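Local coordinates for protein spectinomycin phosphotransferase (Legionella pneumophila, PDB 3I1A) that probably phosphorylates the aminocyclitol antibiotic spectinomycin, using a bound nucleotide and magnesium, and so confers resistance to it, at residues 212-217 / 282-287; 236-241 / 274-279; 40-45 / 49-54. All coordinates share one frame; numbering follows the deposited sequence. Where two conformers were deposited one is given.

Contact 1. Residues 212-217 / 282-287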
loop_
_atom_site.group_PDB
_atom_site.type_symbol
_atom_site.label_atom_id
_atom_site.label_comp_id
_atom_site.label_asym_id
_atom_site.label_seq_id
_atom_site.Cartn_x
_atom_site.Cartn_y
_atom_site.Cartn_z
ATOM N N ASP A 212 1.447 0.526 4.193
ATOM C CA ASP A 212 1.712 1.386 3.049
ATOM C C ASP A 212 0.580 2.399 2.956
ATOM O O ASP A 212 0.001 2.641 1.881
ATOM C CB ASP A 212 1.776 0.508 1.789
ATOM C CG ASP A 212 2.413 1.204 0.618
ATOM O OD1 ASP A 212 3.184 2.158 0.829
ATOM O OD2 ASP A 212 2.145 0.780 -0.531
ATOM N N ILE A 213 0.297 3.026 4.091
ATOM C CA ILE A 213 -0.813 3.951 4.148
ATOM C C ILE A 213 -0.484 5.393 3.812
ATOM O O ILE A 213 -0.427 6.264 4.681
ATOM C CB ILE A 213 -1.566 3.781 5.526
ATOM C CG1 ILE A 213 -2.814 4.653 5.560
ATOM C CG2 ILE A 213 -0.626 4.043 6.706
ATOM C CD1 ILE A 213 -3.739 4.411 4.361
ATOM N N HIS A 214 -0.250 5.614 2.512
ATOM C CA HIS A 214 0.026 6.942 1.978
ATOM C C HIS A 214 -1.274 7.503 1.398
ATOM O O HIS A 214 -2.297 6.811 1.387
ATOM C CB HIS A 214 1.130 6.891 0.905
ATOM C CG HIS A 214 0.844 5.956 -0.222
ATOM N ND1 HIS A 214 0.054 6.303 -1.301
ATOM C CD2 HIS A 214 1.271 4.693 -0.453
ATOM C CE1 HIS A 214 0.013 5.290 -2.148
ATOM N NE2 HIS A 214 0.743 4.302 -1.659
ATOM N N ALA A 215 -1.226 8.749 0.926
ATOM C CA ALA A 215 -2.422 9.430 0.428
ATOM C C ALA A 215 -3.182 8.717 -0.665
ATOM O O ALA A 215 -4.399 8.889 -0.792
ATOM C CB ALA A 215 -2.072 10.849 -0.008
ATOM N N GLY A 216 -2.473 7.919 -1.457
ATOM C CA GLY A 216 -3.130 7.191 -2.514
ATOM C C GLY A 216 -4.031 6.093 -1.998
ATOM O O GLY A 216 -4.908 5.616 -2.717
ATOM N N ASN A 217 -3.825 5.687 -0.746
ATOM C CA ASN A 217 -4.636 4.625 -0.165
ATOM C C ASN A 217 -5.763 5.068 0.765
ATOM O O ASN A 217 -6.352 4.274 1.513
ATOM C CB ASN A 217 -3.730 3.586 0.476
ATOM C CG ASN A 217 -3.040 2.740 -0.582
ATOM O OD1 ASN A 217 -3.615 2.507 -1.648
ATOM N ND2 ASN A 217 -1.837 2.276 -0.303
ATOM N N HIS A 282 13.415 6.246 6.264
ATOM C CA HIS A 282 14.626 6.044 5.469
ATOM C C HIS A 282 14.549 4.719 4.717
ATOM O O HIS A 282 14.847 4.658 3.526
ATOM C CB HIS A 282 15.894 6.058 6.362
ATOM C CG HIS A 282 16.277 7.424 6.867
ATOM N ND1 HIS A 282 15.591 8.072 7.871
ATOM C CD2 HIS A 282 17.254 8.275 6.473
ATOM C CE1 HIS A 282 16.127 9.262 8.076
ATOM N NE2 HIS A 282 17.139 9.412 7.239
ATOM N N GLU A 283 14.132 3.656 5.399
ATOM C CA GLU A 283 14.056 2.335 4.780
ATOM C C GLU A 283 13.051 2.236 3.635
ATOM O O GLU A 283 13.290 1.538 2.652
ATOM C CB GLU A 283 13.739 1.280 5.849
ATOM C CG GLU A 283 13.489 -0.130 5.327
ATOM C CD GLU A 283 14.677 -0.786 4.627
ATOM O OE1 GLU A 283 15.838 -0.369 4.838
ATOM O OE2 GLU A 283 14.437 -1.748 3.871
ATOM N N ARG A 284 11.911 2.915 3.747
ATOM C CA ARG A 284 10.959 2.841 2.644
ATOM C C ARG A 284 11.582 3.461 1.386
ATOM O O ARG A 284 11.342 2.978 0.281
ATOM C CB ARG A 284 9.667 3.578 2.976
ATOM C CG ARG A 284 8.547 3.262 1.983
ATOM C CD ARG A 284 7.245 3.977 2.387
ATOM N NE ARG A 284 6.167 3.645 1.459
ATOM C CZ ARG A 284 5.948 4.279 0.309
ATOM N NH1 ARG A 284 6.730 5.299 -0.058
ATOM N NH2 ARG A 284 4.961 3.869 -0.487
ATOM N N ILE A 285 12.378 4.519 1.555
ATOM C CA ILE A 285 13.025 5.152 0.387
ATOM C C ILE A 285 14.085 4.198 -0.177
ATOM O O ILE A 285 14.230 4.050 -1.398
ATOM C CB ILE A 285 13.642 6.520 0.757
ATOM C CG1 ILE A 285 12.531 7.447 1.251
ATOM C CG2 ILE A 285 14.333 7.152 -0.449
ATOM C CD1 ILE A 285 13.002 8.741 1.882
ATOM N N VAL A 286 14.824 3.540 0.710
ATOM C CA VAL A 286 15.819 2.565 0.276
ATOM C C VAL A 286 15.172 1.478 -0.572
ATOM O O VAL A 286 15.732 1.069 -1.603
ATOM C CB VAL A 286 16.529 1.924 1.486
ATOM C CG1 VAL A 286 17.362 0.720 1.031
ATOM C CG2 VAL A 286 17.398 2.956 2.172
ATOM N N GLU A 287 13.996 1.016 -0.138
ATOM C CA GLU A 287 13.226 -0.013 -0.838
ATOM C C GLU A 287 12.885 0.454 -2.260
ATOM O O GLU A 287 13.023 -0.298 -3.221
ATOM C CB GLU A 287 11.936 -0.334 -0.048
ATOM C CG GLU A 287 12.073 -1.506 0.926
ATOM C CD GLU A 287 11.083 -1.478 2.093
ATOM O OE1 GLU A 287 9.889 -1.192 1.861
ATOM O OE2 GLU A 287 11.511 -1.756 3.238
HETATM O O HOH W 1 5.468 1.003 2.608
#
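Asp212 and Arg284 form a salt bridge across the large helical lobe of this kinase-like fold, linking the loop that follows strand 207-209 to helix 274-297. The loop carries the H-x-D-x-x-x-x-N motif of aminoglycoside phosphotransferases, running from His210 to Asn217, the counterpart of the kinase catalytic loop. It is a single reach rather than broad packing: the backbones stay apart, with 9.4 Å between the CA atoms of Asp212 and Arg284, and the extended arginine chain spans the gap. Asp212 OD1 takes the bond from Arg284 NH2 at 2.8 Å on its syn lone pair, within 13° of the guanidinium plane. Arg284 NE lies 3.4 Å from the same oxygen and adds only a weak, bent bond, and a water donates to OD1 while accepting from NE. The grip therefore falls on one oxygen: OD2 of Asp212 stays 4.2 Å from Arg284 NH2, and carboxylate and guanidinium are twisted 31° apart.

His214 crosses the arginine at about a right angle, its CD2 3.8 Å from Arg284 NH2, and presents its ring edge to Asp212 OD1. Its chi1 of 56° folds the imidazole back over the 3-10 turn, where ND1 accepts a bond from Gly216 N. Asn217 donates its ND2 to Asp212 O at 2.9 Å, and its CG lies above one face of the His214 ring, toward the rim. The bonds to OD1, with the shared water, probably restrict the turning of the carboxylate beside Asn217 and Asp230, which bind magnesium in another structure of this protein.

Contact 2. Residues 236-241 / 274-279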
loop_
_atom_site.group_PDB
_atom_site.type_symbol
_atom_site.label_atom_id
_atom_site.label_comp_id
_atom_site.label_asym_id
_atom_site.label_seq_id
_atom_site.Cartn_x
_atom_site.Cartn_y
_atom_site.Cartn_z
ATOM N N LEU A 236 2.333 -7.405 11.008
ATOM C CA LEU A 236 2.443 -7.110 12.430
ATOM C C LEU A 236 3.777 -6.399 12.540
ATOM O O LEU A 236 4.804 -6.919 12.109
ATOM C CB LEU A 236 2.445 -8.388 13.283
ATOM C CG LEU A 236 1.098 -9.092 13.322
ATOM C CD1 LEU A 236 1.191 -10.436 13.993
ATOM C CD2 LEU A 236 0.134 -8.205 14.069
ATOM N N ALA A 237 3.765 -5.186 13.096
ATOM C CA ALA A 237 4.991 -4.432 13.199
ATOM C C ALA A 237 4.719 -3.294 14.182
ATOM O O ALA A 237 3.587 -3.130 14.642
ATOM C CB ALA A 237 5.318 -3.861 11.804
ATOM N N PRO A 238 5.759 -2.543 14.559
ATOM C CA PRO A 238 5.593 -1.410 15.476
ATOM C C PRO A 238 4.641 -0.438 14.777
ATOM O O PRO A 238 4.671 -0.322 13.549
ATOM C CB PRO A 238 6.998 -0.819 15.551
ATOM C CG PRO A 238 7.872 -2.035 15.389
ATOM C CD PRO A 238 7.179 -2.756 14.237
ATOM N N LYS A 239 3.824 0.267 15.555
ATOM C CA LYS A 239 2.853 1.204 15.008
ATOM C C LYS A 239 3.482 2.229 14.079
ATOM O O LYS A 239 2.799 2.756 13.192
ATOM C CB LYS A 239 2.121 1.936 16.146
ATOM C CG LYS A 239 3.013 2.819 17.045
ATOM C CD LYS A 239 2.148 3.526 18.112
ATOM C CE LYS A 239 2.956 4.556 18.924
ATOM N NZ LYS A 239 4.101 3.979 19.690
ATOM N N GLU A 240 4.768 2.519 14.287
ATOM C CA GLU A 240 5.462 3.495 13.468
ATOM C C GLU A 240 5.528 3.099 11.983
ATOM O O GLU A 240 5.748 3.952 11.120
ATOM C CB GLU A 240 6.860 3.762 14.060
ATOM C CG GLU A 240 6.839 4.540 15.410
ATOM C CD GLU A 240 6.384 3.725 16.620
ATOM O OE1 GLU A 240 6.345 2.471 16.566
ATOM O OE2 GLU A 240 6.075 4.351 17.653
ATOM N N ARG A 241 5.322 1.818 11.694
ATOM C CA ARG A 241 5.270 1.328 10.307
ATOM C C ARG A 241 4.193 2.125 9.553
ATOM O O ARG A 241 4.333 2.427 8.350
ATOM C CB ARG A 241 4.887 -0.143 10.315
ATOM C CG ARG A 241 4.382 -0.691 8.987
ATOM C CD ARG A 241 5.509 -0.899 7.998
ATOM N NE ARG A 241 5.819 0.342 7.287
ATOM C CZ ARG A 241 6.666 0.395 6.272
ATOM N NH1 ARG A 241 7.273 -0.719 5.862
ATOM N NH2 ARG A 241 6.919 1.561 5.679
ATOM N N LYS A 274 10.635 7.742 17.960
ATOM C CA LYS A 274 11.298 8.467 16.888
ATOM C C LYS A 274 12.373 7.692 16.148
ATOM O O LYS A 274 12.651 7.970 14.971
ATOM C CB LYS A 274 11.877 9.781 17.427
ATOM C CG LYS A 274 12.852 10.463 16.483
ATOM C CD LYS A 274 13.339 11.794 17.056
ATOM C CE LYS A 274 14.509 12.341 16.260
ATOM N NZ LYS A 274 15.721 11.476 16.408
ATOM N N THR A 275 12.979 6.716 16.811
ATOM C CA THR A 275 14.009 5.935 16.158
ATOM C C THR A 275 13.343 4.995 15.158
ATOM O O THR A 275 13.814 4.828 14.036
ATOM C CB THR A 275 14.817 5.118 17.175
ATOM O OG1 THR A 275 15.444 6.018 18.112
ATOM C CG2 THR A 275 15.856 4.293 16.483
ATOM N N ILE A 276 12.243 4.379 15.562
ATOM C CA ILE A 276 11.569 3.487 14.640
ATOM C C ILE A 276 10.886 4.291 13.530
ATOM O O ILE A 276 10.869 3.867 12.378
ATOM C CB ILE A 276 10.527 2.590 15.344
ATOM C CG1 ILE A 276 11.212 1.767 16.445
ATOM C CG2 ILE A 276 9.912 1.611 14.312
ATOM C CD1 ILE A 276 10.230 0.907 17.267
ATOM N N LEU A 277 10.351 5.459 13.863
ATOM C CA LEU A 277 9.692 6.281 12.841
ATOM C C LEU A 277 10.726 6.730 11.788
ATOM O O LEU A 277 10.461 6.695 10.584
ATOM C CB LEU A 277 9.045 7.525 13.468
ATOM C CG LEU A 277 8.066 8.301 12.572
ATOM C CD1 LEU A 277 6.706 7.613 12.557
ATOM C CD2 LEU A 277 7.883 9.716 13.135
ATOM N N SER A 278 11.907 7.143 12.245
ATOM C CA SER A 278 12.948 7.582 11.311
ATOM C C SER A 278 13.467 6.388 10.496
ATOM O O SER A 278 13.767 6.517 9.307
ATOM C CB SER A 278 14.104 8.244 12.057
ATOM O OG SER A 278 15.074 8.731 11.129
ATOM N N TYR A 279 13.568 5.227 11.135
ATOM C CA TYR A 279 14.010 4.021 10.439
ATOM C C TYR A 279 13.089 3.720 9.244
ATOM O O TYR A 279 13.553 3.452 8.131
ATOM C CB TYR A 279 13.975 2.806 11.366
ATOM C CG TYR A 279 14.109 1.503 10.603
ATOM C CD1 TYR A 279 15.331 1.121 10.056
ATOM C CD2 TYR A 279 12.991 0.696 10.352
ATOM C CE1 TYR A 279 15.438 -0.028 9.277
ATOM C CE2 TYR A 279 13.084 -0.456 9.566
ATOM C CZ TYR A 279 14.318 -0.808 9.036
ATOM O OH TYR A 279 14.411 -1.941 8.285
#
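Ile276 holds CG1 opposite its own carbonyl carbon (chi1 -58°), which turns the CG2 methyl onto Glu240 and Pro238, while Glu240, its CG likewise anti to the carbonyl carbon (chi1 -70°), sets CB and CG against Leu277 N and the Ile276 side chain; the bend at chi2 (74°) then turns the carboxylate aside. The contact is a strand-to-helix turn packed against the first turns of a long helix in the helical lobe: strand 235-237 gives way through Pro238 to the short helix 240-243, and helix 274-297 begins beside it. The nearest CA atoms across the contact are those of Glu240 and Leu277, 5.1 Å apart.

The touching surfaces are mostly aliphatic carbon. Ile276 CG2 sits 3.7 Å from Glu240 CB, and the two side chains cross at roughly a right angle. The same methyl, together with CD1 of Ile276, meets Pro238 CB, both at 4.0 Å. From the next position on the helix Leu277 brings CD1 alongside Glu240, 4.0 Å from Glu240 O and about as near its CB. Pro238 also touches Tyr146, Tyr206 and, on the same long helix, Tyr280.

A backbone bond from Arg241 N to Pro238 O closes the turn that presents Glu240. Its carboxylate looks back to the start of the helix, where OE2 accepts from Asp273 N and, on its syn side, forms a salt bridge of 2.9 Å with Lys239 NZ, which also donates to Asn271 O.

Contact 3. Residues 40-45 / 49-54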
loop_
_atom_site.group_PDB
_atom_site.type_symbol
_atom_site.label_atom_id
_atom_site.label_comp_id
_atom_site.label_asym_id
_atom_site.label_seq_id
_atom_site.Cartn_x
_atom_site.Cartn_y
_atom_site.Cartn_z
ATOM N N TYR A 40 -13.905 -7.474 -13.205
ATOM C CA TYR A 40 -15.039 -7.346 -14.102
ATOM C C TYR A 40 -15.996 -6.293 -13.590
ATOM O O TYR A 40 -16.072 -6.058 -12.378
ATOM C CB TYR A 40 -15.829 -8.665 -14.165
ATOM C CG TYR A 40 -15.095 -9.887 -14.662
ATOM C CD1 TYR A 40 -14.246 -10.607 -13.824
ATOM C CD2 TYR A 40 -15.260 -10.325 -15.983
ATOM C CE1 TYR A 40 -13.571 -11.735 -14.286
ATOM C CE2 TYR A 40 -14.596 -11.442 -16.456
ATOM C CZ TYR A 40 -13.749 -12.142 -15.603
ATOM O OH TYR A 40 -13.070 -13.232 -16.078
ATOM N N GLN A 41 -16.728 -5.665 -14.511
ATOM C CA GLN A 41 -17.755 -4.699 -14.129
ATOM C C GLN A 41 -19.073 -5.400 -14.427
ATOM O O GLN A 41 -19.320 -5.814 -15.567
ATOM C CB GLN A 41 -17.685 -3.403 -14.950
ATOM C CG GLN A 41 -18.829 -2.428 -14.594
ATOM C CD GLN A 41 -18.892 -1.212 -15.510
ATOM O OE1 GLN A 41 -17.916 -0.479 -15.649
ATOM N NE2 GLN A 41 -20.052 -0.993 -16.132
ATOM N N ALA A 42 -19.906 -5.560 -13.403
ATOM C CA ALA A 42 -21.198 -6.215 -13.566
ATOM C C ALA A 42 -22.269 -5.250 -13.060
ATOM O O ALA A 42 -22.234 -4.821 -11.909
ATOM C CB ALA A 42 -21.226 -7.521 -12.775
ATOM N N ASP A 43 -23.223 -4.927 -13.921
ATOM C CA ASP A 43 -24.276 -3.972 -13.570
ATOM C C ASP A 43 -25.667 -4.549 -13.363
ATOM O O ASP A 43 -26.135 -5.371 -14.158
ATOM C CB ASP A 43 -24.366 -2.900 -14.658
ATOM C CG ASP A 43 -23.033 -2.261 -14.953
ATOM O OD1 ASP A 43 -22.496 -1.573 -14.064
ATOM O OD2 ASP A 43 -22.522 -2.456 -16.072
ATOM N N SER A 44 -26.316 -4.107 -12.283
ATOM C CA SER A 44 -27.684 -4.506 -11.973
ATOM C C SER A 44 -28.499 -3.309 -12.425
ATOM O O SER A 44 -27.991 -2.181 -12.433
ATOM C CB SER A 44 -27.891 -4.694 -10.467
ATOM O OG SER A 44 -27.980 -3.446 -9.795
ATOM N N GLU A 45 -29.750 -3.535 -12.808
ATOM C CA GLU A 45 -30.601 -2.431 -13.249
ATOM C C GLU A 45 -30.641 -1.343 -12.177
ATOM O O GLU A 45 -31.008 -0.202 -12.449
ATOM C CB GLU A 45 -32.020 -2.942 -13.541
ATOM C CG GLU A 45 -32.068 -3.954 -14.679
ATOM C CD GLU A 45 -33.464 -4.456 -14.991
ATOM O OE1 GLU A 45 -34.378 -3.620 -15.160
ATOM O OE2 GLU A 45 -33.649 -5.691 -15.085
ATOM N N TYR A 49 -21.461 -3.181 -10.123
ATOM C CA TYR A 49 -20.569 -3.939 -9.253
ATOM C C TYR A 49 -19.188 -4.207 -9.844
ATOM O O TYR A 49 -19.030 -4.376 -11.063
ATOM C CB TYR A 49 -21.204 -5.289 -8.909
ATOM C CG TYR A 49 -22.487 -5.189 -8.123
ATOM C CD1 TYR A 49 -22.476 -5.157 -6.733
ATOM C CD2 TYR A 49 -23.706 -5.138 -8.772
ATOM C CE1 TYR A 49 -23.664 -5.081 -6.004
ATOM C CE2 TYR A 49 -24.900 -5.062 -8.058
ATOM C CZ TYR A 49 -24.869 -5.034 -6.679
ATOM O OH TYR A 49 -26.057 -4.955 -5.985
ATOM N N PHE A 50 -18.204 -4.247 -8.960
ATOM C CA PHE A 50 -16.819 -4.544 -9.333
ATOM C C PHE A 50 -16.541 -5.936 -8.778
ATOM O O PHE A 50 -16.588 -6.175 -7.553
ATOM C CB PHE A 50 -15.872 -3.506 -8.717
ATOM C CG PHE A 50 -14.421 -3.772 -8.970
ATOM C CD1 PHE A 50 -13.633 -4.371 -7.996
ATOM C CD2 PHE A 50 -13.827 -3.411 -10.190
ATOM C CE1 PHE A 50 -12.270 -4.613 -8.222
ATOM C CE2 PHE A 50 -12.470 -3.650 -10.424
ATOM C CZ PHE A 50 -11.691 -4.249 -9.444
ATOM N N ILE A 51 -16.274 -6.865 -9.689
ATOM C CA ILE A 51 -16.032 -8.247 -9.292
ATOM C C ILE A 51 -14.593 -8.670 -9.501
ATOM O O ILE A 51 -13.999 -8.382 -10.546
ATOM C CB ILE A 51 -16.951 -9.203 -10.091
ATOM C CG1 ILE A 51 -18.402 -8.698 -10.047
ATOM C CG2 ILE A 51 -16.833 -10.614 -9.547
ATOM C CD1 ILE A 51 -18.999 -8.585 -8.683
ATOM N N LYS A 52 -14.040 -9.356 -8.504
ATOM C CA LYS A 52 -12.668 -9.854 -8.570
ATOM C C LYS A 52 -12.644 -11.372 -8.422
ATOM O O LYS A 52 -13.212 -11.932 -7.474
ATOM C CB LYS A 52 -11.824 -9.234 -7.470
ATOM N N LEU A 53 -12.009 -12.043 -9.379
ATOM C CA LEU A 53 -11.878 -13.485 -9.320
ATOM C C LEU A 53 -10.400 -13.795 -9.084
ATOM O O LEU A 53 -9.525 -13.220 -9.734
ATOM C CB LEU A 53 -12.320 -14.132 -10.640
ATOM C CG LEU A 53 -13.687 -13.756 -11.192
ATOM C CD1 LEU A 53 -13.970 -14.534 -12.500
ATOM C CD2 LEU A 53 -14.733 -14.056 -10.151
ATOM N N LYS A 54 -10.136 -14.690 -8.151
ATOM C CA LYS A 54 -8.777 -15.117 -7.841
ATOM C C LYS A 54 -8.730 -16.638 -7.792
ATOM O O LYS A 54 -9.549 -17.274 -7.147
ATOM C CB LYS A 54 -8.330 -14.578 -6.485
ATOM C CG LYS A 54 -8.257 -13.063 -6.407
ATOM C CD LYS A 54 -7.643 -12.619 -5.085
ATOM C CE LYS A 54 -6.196 -13.084 -4.976
ATOM N NZ LYS A 54 -5.555 -12.656 -3.699
#
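Tyr40, Ala42, Ile51 and Leu53 make the apolar centre, all on the face of the sheet that packs on helix 10-19 through Leu11 and Leu15. Ala42 CB meets the CG1 branch of Ile51 at 4.1 Å, and beside them Tyr40 CB and Ile51 CB lie 4.3 Å apart. Farther along, the Tyr40 ring crosses Leu53 at about a right angle, CE1 3.3 Å from Leu53 CD1, unusually short for two carbons and perhaps a little strained; chi1 of -61° sends the ring toward Leu53, its edge to the carbonyl oxygen of Ile51. Ile97 and Ala99 of the adjoining strand extend this layer. Tyr49 shares the same face near the turn, its ring edge meeting Ala42 O and, through CE2, Ser44 CB at 3.9 Å.

The backbones run antiparallel. Tyr40 and Ile51 are a hydrogen-bonded pair: Ile51 N reaches Tyr40 O at 2.8 Å and 175°, nearly straight, and Tyr40 N returns a more bent bond to Ile51 O. Ala42 N to Tyr49 O, also 2.8 Å, belongs to the next such pair. Between them Gln41 and Phe50, a non-hydrogen-bonded pair, turn to the other face. There Gln41 NE2 gives a 2.9 Å bond to the syn lone pair of Asp43 OD2 in its own amide plane, while Asp43 OD1 is bound by Ser48 OG. Toward the turn Ser44 OG accepts from Lys47 N.

This is a beta hairpin of the five-stranded sheet in the N-terminal lobe of a kinase-like fold; strand 48-55 of the hairpin carries Phe50 and Lys52, which contact ADP in another structure of this protein.

How the contacts relate
From the N terminus, contact 3 comes first, closing the short turn between strands 38-43 and 48-55 and staying within the N-terminal sheet. The chain then passes into the helical lobe, where loop 212-217 opens contact 1. Before that contact closes on helix 274-297, residues 236-241 have already met the start of the same helix in contact 2, so the smaller loop falls inside the larger. Together they tie the loop after strand 207-209 and the end of strand 235-237 to one helix. Their centres are about 12 Å apart, and Arg284 CD packs 4.1 Å from Arg241 NH2. Contact 3 stands apart, its centre about 30 Å from that of contact 1 and about 38 Å from that of contact 2.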